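Local structure of beta-lactamase (Serratia marcescens, 5X5G) at residues H42-S47 / V156-W161; S106-S111 / N190-T195; G115-F120 / A145-M150; P199-G204 / H214-S219. The protein probably hydrolyses the amide bond of beta-lactam antibiotics as a class A serine beta-lactamase, giving substituted beta-amino acids and so contributing to antibiotic resistance. All coordinates share one frame; numbering follows the deposited sequence.

The four contacts surround one cleft, in which the ligand OP0 is bound covalently to S47 of contact 1. Contact 2 brings in S111, whose OG is 3.1 Å from OG of S47 and 2.9 Å from NZ of K215 in contact 4, a probable hydrogen bond, so that three of the contacts converge on the same reactive centre. Contact 4 adds strand 212-218, whose T216 and S218 meet the sulfooxy group of OP0. Contact 3, about 13 Å from contact 1 between centres, supplies E147, which lies beside O9 of OP0; N160 ND2 of contact 1 lies 3.0 Å from A145 O, a probable hydrogen bond joining the two. Contacts 3 and 4 do not touch, their nearest atoms being about 7 Å apart.

Contact 1: residues H42-S47 / V156-W161; sequences HYPMQS and VQYTNW. With OP0 ((2S,5R)-N-(2-aminoethoxy)-1-formyl-5-[(sulfooxy)amino]piperidine-2-carboxamide), chain F; SO4 (sulfate ion), chain B.
P44 and W161 face each other as an antiparallel non-hydrogen-bonded pair, CA to CA 4.5 Å, in the small sheet that pairs strand 43-44 with strand 161-162. The pairing comes just ahead of S47, which precedes helix 49-63 in a sequence matching the SxxK pattern of serine beta-lactamases. M45 N donates to N160 O at 3.0 Å. Farther on, a water accepts from Q46 N and donates to Q157 O, carrying the link past the end of the pairing.

Proline, which has no N-H, suits a non-hydrogen-bonded position; P44 rests CG against CE1 of the Y158 ring, and the hydroxyl of Y158 goes on to D252. Where Q46 and Q157 meet, the amide planes stand 84° apart: NE2 of Q46 delivers its hydrogen within its own amide plane, yet reaches OE1 of Q157 from above the carbonyl plane, at 2.9 Å. The side chain of Q46 starts away from segment 156-161, and its bend at chi2 (-69°) brings the amide back. S47 is acylated, its OG bonded to C1 of OP0. At the exposed end, the flat rings of H42 and W161 stack face to face, planes 8° apart, with H42 ND1 over the centre of the indole.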
# COMPACT_ATOMS: atom_id res chain seq x y z
N HIS A 42 -5.47 13.62 -21.94
CA HIS A 42 -4.44 12.79 -21.45
C HIS A 42 -4.76 12.33 -20.05
O HIS A 42 -4.77 13.14 -19.14
CB HIS A 42 -3.13 13.54 -21.50
CG HIS A 42 -2.61 13.70 -22.89
ND1 HIS A 42 -1.41 14.30 -23.17
CD2 HIS A 42 -3.16 13.37 -24.08
CE1 HIS A 42 -1.19 14.24 -24.47
NE2 HIS A 42 -2.23 13.68 -25.05
N TYR A 43 -4.93 11.02 -19.85
CA TYR A 43 -5.39 10.52 -18.56
C TYR A 43 -4.24 9.88 -17.83
O TYR A 43 -3.47 9.15 -18.46
CB TYR A 43 -6.49 9.49 -18.79
CG TYR A 43 -7.71 10.08 -19.42
CD1 TYR A 43 -7.82 10.23 -20.77
CD2 TYR A 43 -8.76 10.51 -18.62
CE1 TYR A 43 -8.94 10.84 -21.34
CE2 TYR A 43 -9.89 11.08 -19.16
CZ TYR A 43 -9.97 11.25 -20.51
OH TYR A 43 -11.13 11.79 -21.00
N PRO A 44 -4.11 10.14 -16.52
CA PRO A 44 -3.08 9.46 -15.76
C PRO A 44 -3.39 7.93 -15.68
O PRO A 44 -4.54 7.54 -15.40
CB PRO A 44 -3.18 10.12 -14.39
CG PRO A 44 -4.60 10.59 -14.29
CD PRO A 44 -4.88 11.08 -15.68
N MET A 45 -2.39 7.10 -16.01
CA MET A 45 -2.57 5.65 -16.16
C MET A 45 -2.65 4.91 -14.83
O MET A 45 -3.33 3.89 -14.73
CB MET A 45 -1.43 5.10 -16.99
CG MET A 45 -1.56 5.43 -18.46
SD MET A 45 -0.44 4.43 -19.45
CE MET A 45 1.09 5.33 -19.27
N GLN A 46 -1.93 5.45 -13.83
CA GLN A 46 -1.55 4.77 -12.60
C GLN A 46 -1.13 3.33 -12.88
O GLN A 46 -0.28 3.11 -13.75
CB GLN A 46 -2.63 4.92 -11.52
CG GLN A 46 -2.61 6.27 -10.83
CD GLN A 46 -1.39 6.49 -9.94
OE1 GLN A 46 -0.67 5.54 -9.59
NE2 GLN A 46 -1.24 7.73 -9.46
N SER A 47 -1.68 2.36 -12.16
CA SER A 47 -1.19 0.99 -12.28
C SER A 47 -1.50 0.34 -13.62
O SER A 47 -0.96 -0.73 -13.89
CB SER A 47 -1.75 0.09 -11.18
OG SER A 47 -1.18 0.41 -9.94
N VAL A 156 3.31 13.88 -10.40
CA VAL A 156 4.17 13.04 -11.19
C VAL A 156 3.36 12.01 -11.99
O VAL A 156 3.73 11.63 -13.13
CB VAL A 156 5.29 12.41 -10.35
CG1 VAL A 156 6.07 11.41 -11.19
CG2 VAL A 156 6.25 13.51 -9.87
N GLN A 157 2.21 11.64 -11.42
CA GLN A 157 1.31 10.65 -12.06
C GLN A 157 0.84 11.10 -13.43
O GLN A 157 0.72 10.29 -14.34
CB GLN A 157 0.12 10.32 -11.17
CG GLN A 157 -0.74 11.51 -10.84
CD GLN A 157 -1.74 11.19 -9.76
OE1 GLN A 157 -2.57 10.27 -9.91
NE2 GLN A 157 -1.74 12.00 -8.68
N TYR A 158 0.70 12.42 -13.62
CA TYR A 158 0.21 12.96 -14.89
C TYR A 158 1.25 12.83 -16.00
O TYR A 158 0.89 12.88 -17.15
CB TYR A 158 -0.30 14.40 -14.74
CG TYR A 158 -1.52 14.53 -13.83
CD1 TYR A 158 -2.81 14.32 -14.30
CD2 TYR A 158 -1.38 14.93 -12.50
CE1 TYR A 158 -3.92 14.49 -13.49
CE2 TYR A 158 -2.48 15.08 -11.68
CZ TYR A 158 -3.74 14.84 -12.17
OH TYR A 158 -4.82 15.04 -11.34
N THR A 159 2.50 12.49 -15.68
CA THR A 159 3.53 12.26 -16.72
C THR A 159 3.47 10.87 -17.33
O THR A 159 4.00 10.63 -18.40
CB THR A 159 4.97 12.50 -16.21
OG1 THR A 159 5.30 11.50 -15.21
CG2 THR A 159 5.08 13.88 -15.60
N ASN A 160 2.87 9.95 -16.59
CA ASN A 160 2.48 8.62 -17.11
C ASN A 160 1.06 8.63 -17.65
O ASN A 160 0.14 8.34 -16.89
CB ASN A 160 2.52 7.59 -15.95
CG ASN A 160 3.91 7.26 -15.51
OD1 ASN A 160 4.84 7.23 -16.31
ND2 ASN A 160 4.05 6.95 -14.24
N TRP A 161 0.86 9.13 -18.87
CA TRP A 161 -0.49 9.45 -19.38
C TRP A 161 -0.78 8.68 -20.64
O TRP A 161 0.12 8.25 -21.35
CB TRP A 161 -0.66 10.96 -19.68
CG TRP A 161 0.38 11.57 -20.64
CD1 TRP A 161 1.46 12.35 -20.28
CD2 TRP A 161 0.35 11.55 -22.08
NE1 TRP A 161 2.13 12.79 -21.43
CE2 TRP A 161 1.48 12.30 -22.53
CE3 TRP A 161 -0.51 10.98 -23.04
CZ2 TRP A 161 1.81 12.42 -23.90
CZ3 TRP A 161 -0.20 11.15 -24.41
CH2 TRP A 161 0.95 11.86 -24.81
C1 OP0 F . -2.02 1.18 -8.92
O8 OP0 F . -2.79 1.95 -9.51
N14 OP0 F . -1.71 1.30 -7.72
C2 OP0 F . -2.15 2.42 -6.90
C3 OP0 F . -0.95 3.06 -6.30
N15 OP0 F . -1.14 3.64 -5.12
O9 OP0 F . 0.10 3.08 -6.97
C7 OP0 F . -1.06 0.24 -7.01
C6 OP0 F . -2.13 -0.42 -6.18
C5 OP0 F . -2.65 0.61 -5.18
C4 OP0 F . -3.15 1.88 -5.88
N16 OP0 F . -3.16 -1.08 -7.04
S17 OP0 F . -5.12 -0.74 -8.37
O10 OP0 F . -4.27 -0.35 -7.19
O13 OP0 F . -6.11 0.21 -8.74
O12 OP0 F . -5.83 -1.88 -7.90
O11 OP0 F . -4.12 -1.02 -9.60
N21 OP0 F . 1.32 7.39 -5.37
C22 OP0 F . 0.08 6.64 -5.69
C23 OP0 F . -0.47 5.83 -4.51
O24 OP0 F . -0.18 4.44 -4.64
S SO4 B . -6.20 17.35 -20.58
O1 SO4 B . -5.09 17.25 -21.51
O2 SO4 B . -5.78 18.14 -19.38
O3 SO4 B . -7.21 18.02 -21.41
O4 SO4 B . -6.70 16.08 -20.10
O HOH W 1 -0.08 7.67 -13.60

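Contact 2: residues S106-S111 / N190-T195; sequences STVSHS and NTMIET. With OP0 ((2S,5R)-N-(2-aminoethoxy)-1-formyl-5-[(sulfooxy)amino]piperidine-2-carboxamide), chain F.
T191, on helix 182-193, opens the contact with its methyl CG2 lying 3.6 Å from CB of V108, the two side chains crossing at about a right angle. Threonine suits this place because its two branches part: CG2 packs here, while OG1 turns back to F187 O of its own helix. The carbonyl of T191 accepts from OG of S109 at 2.6 Å, the donor being tilted 32° from the carbonyl plane. With chi1 at -59°, S109 holds OG beside its own backbone N, from where the short side chain reaches the other helix. M192 follows and lays CG against CG1 of V108 (4.0 Å), an apolar touch.

At the exposed margin, E194 meets S109 through a water that donates to both OG of S109 and OE1 of E194. T195 ends the walk beyond the helix: its CA lies 3.5 Å from S109 O in a CA-H...O contact, and its hydroxyl probably donates to H214 O. The junction borders the ligand cleft, for S111, two residues after S109, donates to O11 of OP0 and is hydrogen-bonded to K215.

One serine hydroxyl thus donates to a backbone carbonyl and accepts from a water, satisfying a buried polar group where two helices meet.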
# COMPACT_ATOMS: atom_id res chain seq x y z
N SER A 106 2.41 -11.11 -9.52
CA SER A 106 2.07 -10.22 -8.40
C SER A 106 1.92 -8.79 -8.94
O SER A 106 1.00 -8.08 -8.56
CB SER A 106 3.18 -10.24 -7.34
OG SER A 106 2.77 -9.48 -6.20
N THR A 107 2.81 -8.42 -9.85
CA THR A 107 2.77 -7.07 -10.44
C THR A 107 1.49 -6.81 -11.22
O THR A 107 0.89 -5.73 -11.08
CB THR A 107 4.03 -6.78 -11.30
OG1 THR A 107 5.21 -6.86 -10.48
CG2 THR A 107 4.01 -5.39 -11.87
N VAL A 108 1.10 -7.76 -12.09
CA VAL A 108 -0.07 -7.54 -12.94
C VAL A 108 -1.37 -7.89 -12.20
O VAL A 108 -2.29 -7.05 -12.14
CB VAL A 108 0.03 -8.34 -14.26
CG1 VAL A 108 -1.24 -8.27 -15.05
CG2 VAL A 108 1.19 -7.83 -15.07
N SER A 109 -1.46 -9.13 -11.68
CA SER A 109 -2.75 -9.63 -11.13
C SER A 109 -3.10 -8.97 -9.77
O SER A 109 -4.27 -8.77 -9.47
CB SER A 109 -2.77 -11.16 -10.96
OG SER A 109 -2.54 -11.80 -12.20
N HIS A 110 -2.08 -8.70 -8.97
CA HIS A 110 -2.25 -8.08 -7.65
C HIS A 110 -1.69 -6.65 -7.52
O HIS A 110 -1.75 -6.05 -6.42
CB HIS A 110 -1.66 -8.97 -6.58
CG HIS A 110 -2.43 -10.22 -6.35
ND1 HIS A 110 -2.28 -11.33 -7.15
CD2 HIS A 110 -3.39 -10.53 -5.44
CE1 HIS A 110 -3.10 -12.29 -6.73
NE2 HIS A 110 -3.80 -11.82 -5.71
N SER A 111 -1.33 -6.06 -8.65
CA SER A 111 -0.86 -4.66 -8.76
C SER A 111 0.31 -4.30 -7.85
O SER A 111 0.33 -3.20 -7.28
CB SER A 111 -2.04 -3.69 -8.53
OG SER A 111 -1.92 -2.58 -9.38
N ASN A 190 -3.34 -15.11 -19.29
CA ASN A 190 -3.82 -15.80 -18.09
C ASN A 190 -3.72 -14.87 -16.90
O ASN A 190 -4.59 -14.83 -16.04
CB ASN A 190 -3.00 -17.06 -17.81
CG ASN A 190 -3.36 -18.22 -18.72
OD1 ASN A 190 -4.51 -18.39 -19.09
ND2 ASN A 190 -2.35 -18.99 -19.13
N THR A 191 -2.56 -14.25 -16.78
CA THR A 191 -2.26 -13.39 -15.63
C THR A 191 -3.34 -12.26 -15.53
O THR A 191 -3.85 -11.95 -14.45
CB THR A 191 -0.84 -12.83 -15.83
OG1 THR A 191 0.13 -13.91 -15.75
CG2 THR A 191 -0.52 -11.83 -14.80
N MET A 192 -3.71 -11.68 -16.67
CA MET A 192 -4.73 -10.64 -16.71
C MET A 192 -6.16 -11.09 -16.37
O MET A 192 -6.95 -10.32 -15.77
CB MET A 192 -4.69 -9.95 -18.08
CG MET A 192 -3.40 -9.20 -18.28
SD MET A 192 -3.27 -8.51 -19.91
CE MET A 192 -4.53 -7.24 -19.84
N ILE A 193 -6.45 -12.37 -16.66
CA ILE A 193 -7.72 -12.96 -16.30
C ILE A 193 -7.73 -13.25 -14.81
O ILE A 193 -8.77 -13.12 -14.14
CB ILE A 193 -7.99 -14.27 -17.08
CG1 ILE A 193 -8.14 -13.96 -18.58
CG2 ILE A 193 -9.26 -14.91 -16.57
CD1 ILE A 193 -8.24 -15.19 -19.48
N GLU A 194 -6.57 -13.63 -14.28
CA GLU A 194 -6.42 -14.00 -12.89
C GLU A 194 -6.36 -12.77 -12.00
O GLU A 194 -6.23 -12.89 -10.81
CB GLU A 194 -5.14 -14.81 -12.69
CG GLU A 194 -5.21 -16.29 -13.06
CD GLU A 194 -3.84 -16.92 -13.36
OE1 GLU A 194 -2.77 -16.26 -13.18
OE2 GLU A 194 -3.82 -18.06 -13.86
N THR A 195 -6.33 -11.58 -12.60
CA THR A 195 -6.38 -10.34 -11.85
C THR A 195 -7.48 -10.36 -10.81
O THR A 195 -8.60 -10.78 -11.07
CB THR A 195 -6.52 -9.16 -12.82
OG1 THR A 195 -5.29 -9.03 -13.54
CG2 THR A 195 -6.79 -7.88 -12.08
C1 OP0 F . -2.02 1.18 -8.92
O8 OP0 F . -2.79 1.95 -9.51
N14 OP0 F . -1.71 1.30 -7.72
C2 OP0 F . -2.15 2.42 -6.90
C3 OP0 F . -0.95 3.06 -6.30
N15 OP0 F . -1.14 3.64 -5.12
O9 OP0 F . 0.10 3.08 -6.97
C7 OP0 F . -1.06 0.24 -7.01
C6 OP0 F . -2.13 -0.42 -6.18
C5 OP0 F . -2.65 0.61 -5.18
C4 OP0 F . -3.15 1.88 -5.88
N16 OP0 F . -3.16 -1.08 -7.04
S17 OP0 F . -5.12 -0.74 -8.37
O10 OP0 F . -4.27 -0.35 -7.19
O13 OP0 F . -6.11 0.21 -8.74
O12 OP0 F . -5.83 -1.88 -7.90
O11 OP0 F . -4.12 -1.02 -9.60
N21 OP0 F . 1.32 7.39 -5.37
C22 OP0 F . 0.08 6.64 -5.69
C23 OP0 F . -0.47 5.83 -4.51
O24 OP0 F . -0.18 4.44 -4.64
O HOH W 2 -1.55 -14.40 -11.65

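Contact 3: residues G115-F120 / A145-M150; sequences GCDILF and ATEEEM. With NA (sodium ion), chain E; OP0 ((2S,5R)-N-(2-aminoethoxy)-1-formyl-5-[(sulfooxy)amino]piperidine-2-carboxamide), chain F.
D117 reaches from helix 113-123 to the start of helix 147-151, the helix that carries E147. Its CB leads toward the other segment, and chi1 of -72° sets CG anti to the carbonyl carbon, which turns the carboxylate to the first amides of that helix. At CG, 3.6 Å from CB of T146, the group forks. OD1 accepts from E147 N at 2.8 Å and OD2 from E148 N at 2.8 Å, each oxygen using its syn lone pair, the side facing its twin. A forked carboxylate therefore receives two successive backbone N-H groups at the helix start, where the helix dipole would probably favour its negative charge. OD2 also accepts from a water that donates to OE1 of E148 as well, bridging two like charges.

T146 occupies the N-cap. Its OG1 accepts from E149 N, while T146 N donates to OE1 of E149 on the anti side, completing a capping box. The carbonyl of M150, in the first turn of helix 147-151, binds a sodium ion. Next to D117, SG of C116 packs on CG of E147 (3.8 Å), and F120 approaches the methyl CG2 of T146 with CD2 at 4.1 Å. E147 turns at chi2 (-74°), bringing its OE1 to 3.0 Å from O9 of OP0, and H151 is hydrogen-bonded to this OE1.

E147 thus lies by the ligand in a stretch consistent with the omega loop of class A beta-lactamases, which D117 pins to helix 113-123. Around the contact, C116 leans on helices 49-63 and 100-109, F120 on helix 126-135.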
# COMPACT_ATOMS: atom_id res chain seq x y z
N GLY A 115 7.04 -4.92 -7.17
CA GLY A 115 7.26 -5.73 -8.36
C GLY A 115 7.41 -4.91 -9.62
O GLY A 115 8.32 -5.11 -10.41
N CYS A 116 6.54 -3.92 -9.76
CA CYS A 116 6.61 -2.98 -10.88
C CYS A 116 8.02 -2.36 -11.03
O CYS A 116 8.63 -2.40 -12.12
CB CYS A 116 5.57 -1.91 -10.68
SG CYS A 116 5.61 -0.62 -11.94
N ASP A 117 8.52 -1.78 -9.94
CA ASP A 117 9.82 -1.12 -10.00
C ASP A 117 11.00 -2.06 -10.12
O ASP A 117 11.96 -1.74 -10.80
CB ASP A 117 9.99 -0.15 -8.82
CG ASP A 117 9.11 1.10 -8.97
OD1 ASP A 117 8.29 1.19 -9.92
OD2 ASP A 117 9.15 1.93 -8.03
N ILE A 118 10.89 -3.25 -9.55
CA ILE A 118 11.88 -4.29 -9.80
C ILE A 118 12.01 -4.61 -11.30
O ILE A 118 13.12 -4.66 -11.89
CB ILE A 118 11.56 -5.56 -8.97
CG1 ILE A 118 11.81 -5.31 -7.50
CG2 ILE A 118 12.43 -6.71 -9.44
CD1 ILE A 118 11.07 -6.24 -6.54
N LEU A 119 10.85 -4.73 -11.94
CA LEU A 119 10.81 -5.02 -13.35
C LEU A 119 11.24 -3.83 -14.24
O LEU A 119 11.87 -4.03 -15.28
CB LEU A 119 9.42 -5.49 -13.72
CG LEU A 119 9.02 -6.84 -13.13
CD1 LEU A 119 7.53 -7.13 -13.35
CD2 LEU A 119 9.89 -7.92 -13.76
N PHE A 120 10.88 -2.60 -13.88
CA PHE A 120 11.43 -1.41 -14.60
C PHE A 120 12.96 -1.47 -14.60
O PHE A 120 13.61 -1.35 -15.64
CB PHE A 120 10.96 -0.07 -14.00
CG PHE A 120 9.67 0.46 -14.60
CD1 PHE A 120 9.57 0.70 -15.97
CD2 PHE A 120 8.60 0.78 -13.78
CE1 PHE A 120 8.39 1.15 -16.53
CE2 PHE A 120 7.44 1.29 -14.32
CZ PHE A 120 7.32 1.44 -15.70
N ALA A 145 7.64 7.59 -15.36
CA ALA A 145 7.91 7.58 -13.92
C ALA A 145 7.61 6.21 -13.30
O ALA A 145 6.59 5.58 -13.64
CB ALA A 145 7.12 8.66 -13.19
N THR A 146 8.50 5.77 -12.42
CA THR A 146 8.35 4.51 -11.68
C THR A 146 7.33 4.74 -10.59
O THR A 146 6.92 5.88 -10.32
CB THR A 146 9.67 4.07 -10.99
OG1 THR A 146 10.08 5.10 -10.07
CG2 THR A 146 10.77 3.81 -12.00
N GLU A 147 6.91 3.66 -9.95
CA GLU A 147 6.02 3.80 -8.82
C GLU A 147 6.69 4.63 -7.71
O GLU A 147 6.06 5.48 -7.14
CB GLU A 147 5.53 2.44 -8.27
CG GLU A 147 4.48 1.79 -9.17
CD GLU A 147 3.12 2.45 -9.07
OE1 GLU A 147 2.85 3.25 -8.11
OE2 GLU A 147 2.32 2.20 -10.00
N GLU A 148 7.95 4.39 -7.41
CA GLU A 148 8.62 5.18 -6.40
C GLU A 148 8.61 6.69 -6.74
O GLU A 148 8.47 7.53 -5.86
CB GLU A 148 10.06 4.72 -6.27
CG GLU A 148 10.90 5.56 -5.32
CD GLU A 148 12.27 4.96 -5.08
OE1 GLU A 148 12.70 4.10 -5.88
OE2 GLU A 148 12.93 5.34 -4.10
N GLU A 149 8.86 7.02 -8.00
CA GLU A 149 8.81 8.41 -8.46
C GLU A 149 7.45 9.05 -8.31
O GLU A 149 7.36 10.21 -7.86
CB GLU A 149 9.35 8.53 -9.90
CG GLU A 149 10.82 8.22 -9.98
CD GLU A 149 11.37 8.11 -11.38
OE1 GLU A 149 10.67 7.68 -12.32
OE2 GLU A 149 12.60 8.30 -11.53
N MET A 150 6.40 8.30 -8.62
CA MET A 150 5.06 8.80 -8.48
C MET A 150 4.69 9.03 -7.02
O MET A 150 3.89 9.93 -6.71
CB MET A 150 4.04 7.82 -9.11
CG MET A 150 3.93 7.90 -10.63
SD MET A 150 2.45 7.09 -11.33
CE MET A 150 2.71 5.37 -10.94
NA NA E . 1.98 11.13 -8.44
C1 OP0 F . -2.02 1.18 -8.92
O8 OP0 F . -2.79 1.95 -9.51
N14 OP0 F . -1.71 1.30 -7.72
C2 OP0 F . -2.15 2.42 -6.90
C3 OP0 F . -0.95 3.06 -6.30
N15 OP0 F . -1.14 3.64 -5.12
O9 OP0 F . 0.10 3.08 -6.97
C7 OP0 F . -1.06 0.24 -7.01
C6 OP0 F . -2.13 -0.42 -6.18
C5 OP0 F . -2.65 0.61 -5.18
C4 OP0 F . -3.15 1.88 -5.88
N16 OP0 F . -3.16 -1.08 -7.04
S17 OP0 F . -5.12 -0.74 -8.37
O10 OP0 F . -4.27 -0.35 -7.19
O13 OP0 F . -6.11 0.21 -8.74
O12 OP0 F . -5.83 -1.88 -7.90
O11 OP0 F . -4.12 -1.02 -9.60
N21 OP0 F . 1.32 7.39 -5.37
C22 OP0 F . 0.08 6.64 -5.69
C23 OP0 F . -0.47 5.83 -4.51
O24 OP0 F . -0.18 4.44 -4.64
O HOH W 3 11.67 2.08 -7.48
O HOH W 4 0.49 8.83 -7.57

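Contact 4: residues P199-G204 / H214-S219; sequences PKRLKG and HKTGSS. With OP0 ((2S,5R)-N-(2-aminoethoxy)-1-formyl-5-[(sulfooxy)amino]piperidine-2-carboxamide), chain F; SO4 (sulfate ion), chain C.
R201 reaches across to strand 212-218 with an extended side chain, its guanidinium set edge-on to G217 and S218. NH2 donates to OG of S218 at 2.7 Å (156°), nearly in the guanidinium plane, and NH1 to G217 O at 2.9 Å, arriving 63° out of that carbonyl plane; a weak bond from NH1 to OG of S218 completes the grip. Arginine suits the place because one flat group supplies several N-H donors along its edge. Its NE forms a salt bridge with E261.

The side chain of T216 crosses that of R201 at about a right angle, CG2 lying 4.1 Å from CD of R201; its hydroxyl is hydrogen-bonded to T197 and lies 3.0 Å from O12 of OP0, a weak contact. OG of S218 accepts a hydrogen bond from NH2 of R201 and donates one to O13 of OP0, while S218 N donates to OP0 O8 at 2.8 Å. K203 crosses H214 at about a right angle too, with its methylene CD 3.5 Å from NE2 of the imidazole; ND1 of H214 goes to D232.

The sequence K215-T216-G217 fits the KTG motif of serine beta-lactamases, on the edge strand of the cleft, where the hydroxyls of T216 and S218 meet the sulfooxy group and R201 fixes S218 and G217 as a second-shell residue.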
# COMPACT_ATOMS: atom_id res chain seq x y z
N PRO A 199 -12.76 -5.81 -8.71
CA PRO A 199 -13.84 -6.70 -9.13
C PRO A 199 -15.18 -5.98 -9.42
O PRO A 199 -15.98 -6.52 -10.13
CB PRO A 199 -14.01 -7.63 -7.90
CG PRO A 199 -13.46 -6.82 -6.75
CD PRO A 199 -12.27 -6.13 -7.36
N LYS A 200 -15.36 -4.75 -8.94
CA LYS A 200 -16.55 -4.00 -9.25
C LYS A 200 -16.28 -2.87 -10.23
O LYS A 200 -17.02 -1.90 -10.26
CB LYS A 200 -17.17 -3.45 -7.97
CG LYS A 200 -17.42 -4.51 -6.90
CD LYS A 200 -18.47 -5.50 -7.34
CE LYS A 200 -19.08 -6.22 -6.14
NZ LYS A 200 -18.52 -7.59 -6.13
N ARG A 201 -15.21 -3.00 -11.04
CA ARG A 201 -14.96 -2.05 -12.10
C ARG A 201 -15.49 -2.61 -13.41
O ARG A 201 -16.71 -2.82 -13.52
CB ARG A 201 -13.49 -1.63 -12.10
CG ARG A 201 -13.13 -0.85 -10.84
CD ARG A 201 -11.67 -0.44 -10.83
NE ARG A 201 -11.27 0.09 -9.54
CZ ARG A 201 -10.17 0.81 -9.31
NH1 ARG A 201 -9.36 1.15 -10.29
NH2 ARG A 201 -9.91 1.23 -8.09
N LEU A 202 -14.66 -2.85 -14.42
CA LEU A 202 -15.18 -3.44 -15.68
C LEU A 202 -16.11 -4.67 -15.44
O LEU A 202 -17.16 -4.78 -16.07
CB LEU A 202 -14.04 -3.85 -16.64
CG LEU A 202 -13.30 -2.69 -17.30
CD1 LEU A 202 -12.05 -3.14 -18.03
CD2 LEU A 202 -14.18 -1.89 -18.27
N LYS A 203 -15.72 -5.54 -14.52
CA LYS A 203 -16.42 -6.78 -14.28
C LYS A 203 -17.71 -6.55 -13.50
O LYS A 203 -18.51 -7.47 -13.39
CB LYS A 203 -15.54 -7.77 -13.50
CG LYS A 203 -14.52 -8.49 -14.36
CD LYS A 203 -13.29 -8.95 -13.59
CE LYS A 203 -13.49 -10.16 -12.72
NZ LYS A 203 -14.15 -11.27 -13.46
N GLY A 204 -17.88 -5.38 -12.89
CA GLY A 204 -18.81 -5.19 -11.79
C GLY A 204 -20.27 -5.54 -12.04
O GLY A 204 -20.93 -6.08 -11.18
N HIS A 214 -7.88 -8.12 -17.50
CA HIS A 214 -7.78 -6.70 -17.23
C HIS A 214 -6.67 -6.26 -16.28
O HIS A 214 -6.09 -7.06 -15.53
CB HIS A 214 -9.13 -6.20 -16.76
CG HIS A 214 -9.48 -6.61 -15.36
ND1 HIS A 214 -9.64 -5.69 -14.35
CD2 HIS A 214 -9.76 -7.82 -14.83
CE1 HIS A 214 -9.97 -6.33 -13.23
NE2 HIS A 214 -10.09 -7.62 -13.50
N LYS A 215 -6.53 -4.94 -16.20
CA LYS A 215 -5.59 -4.31 -15.29
C LYS A 215 -6.15 -2.99 -14.77
O LYS A 215 -6.49 -2.08 -15.56
CB LYS A 215 -4.21 -4.07 -15.97
CG LYS A 215 -3.20 -3.35 -15.08
CD LYS A 215 -2.49 -4.31 -14.11
CE LYS A 215 -1.94 -3.70 -12.82
NZ LYS A 215 -3.04 -3.26 -11.93
N THR A 216 -6.16 -2.88 -13.45
CA THR A 216 -6.70 -1.72 -12.80
C THR A 216 -5.64 -0.65 -12.62
O THR A 216 -4.42 -0.91 -12.71
CB THR A 216 -7.25 -2.08 -11.41
OG1 THR A 216 -6.28 -2.82 -10.69
CG2 THR A 216 -8.49 -2.92 -11.55
N GLY A 217 -6.08 0.52 -12.22
CA GLY A 217 -5.18 1.50 -11.59
C GLY A 217 -6.00 2.48 -10.77
O GLY A 217 -7.13 2.82 -11.15
N SER A 218 -5.35 3.03 -9.73
CA SER A 218 -6.00 3.95 -8.80
C SER A 218 -4.94 4.91 -8.28
O SER A 218 -3.79 4.49 -8.05
CB SER A 218 -6.57 3.19 -7.57
OG SER A 218 -7.41 2.14 -7.92
N SER A 219 -5.34 6.17 -8.10
CA SER A 219 -4.56 7.19 -7.47
C SER A 219 -5.04 7.43 -6.04
O SER A 219 -6.07 6.93 -5.63
CB SER A 219 -4.70 8.49 -8.26
OG SER A 219 -5.93 9.12 -7.95
C1 OP0 F . -2.02 1.18 -8.92
O8 OP0 F . -2.79 1.95 -9.51
N14 OP0 F . -1.71 1.30 -7.72
C2 OP0 F . -2.15 2.42 -6.90
C3 OP0 F . -0.95 3.06 -6.30
N15 OP0 F . -1.14 3.64 -5.12
O9 OP0 F . 0.10 3.08 -6.97
C7 OP0 F . -1.06 0.24 -7.01
C6 OP0 F . -2.13 -0.42 -6.18
C5 OP0 F . -2.65 0.61 -5.18
C4 OP0 F . -3.15 1.88 -5.88
N16 OP0 F . -3.16 -1.08 -7.04
S17 OP0 F . -5.12 -0.74 -8.37
O10 OP0 F . -4.27 -0.35 -7.19
O13 OP0 F . -6.11 0.21 -8.74
O12 OP0 F . -5.83 -1.88 -7.90
O11 OP0 F . -4.12 -1.02 -9.60
N21 OP0 F . 1.32 7.39 -5.37
C22 OP0 F . 0.08 6.64 -5.69
C23 OP0 F . -0.47 5.83 -4.51
O24 OP0 F . -0.18 4.44 -4.64
S SO4 C . -10.76 -2.19 -5.99
O1 SO4 C . -11.43 -1.78 -7.24
O2 SO4 C . -9.46 -2.86 -6.30
O3 SO4 C . -10.62 -0.96 -5.15
O4 SO4 C . -11.63 -3.14 -5.24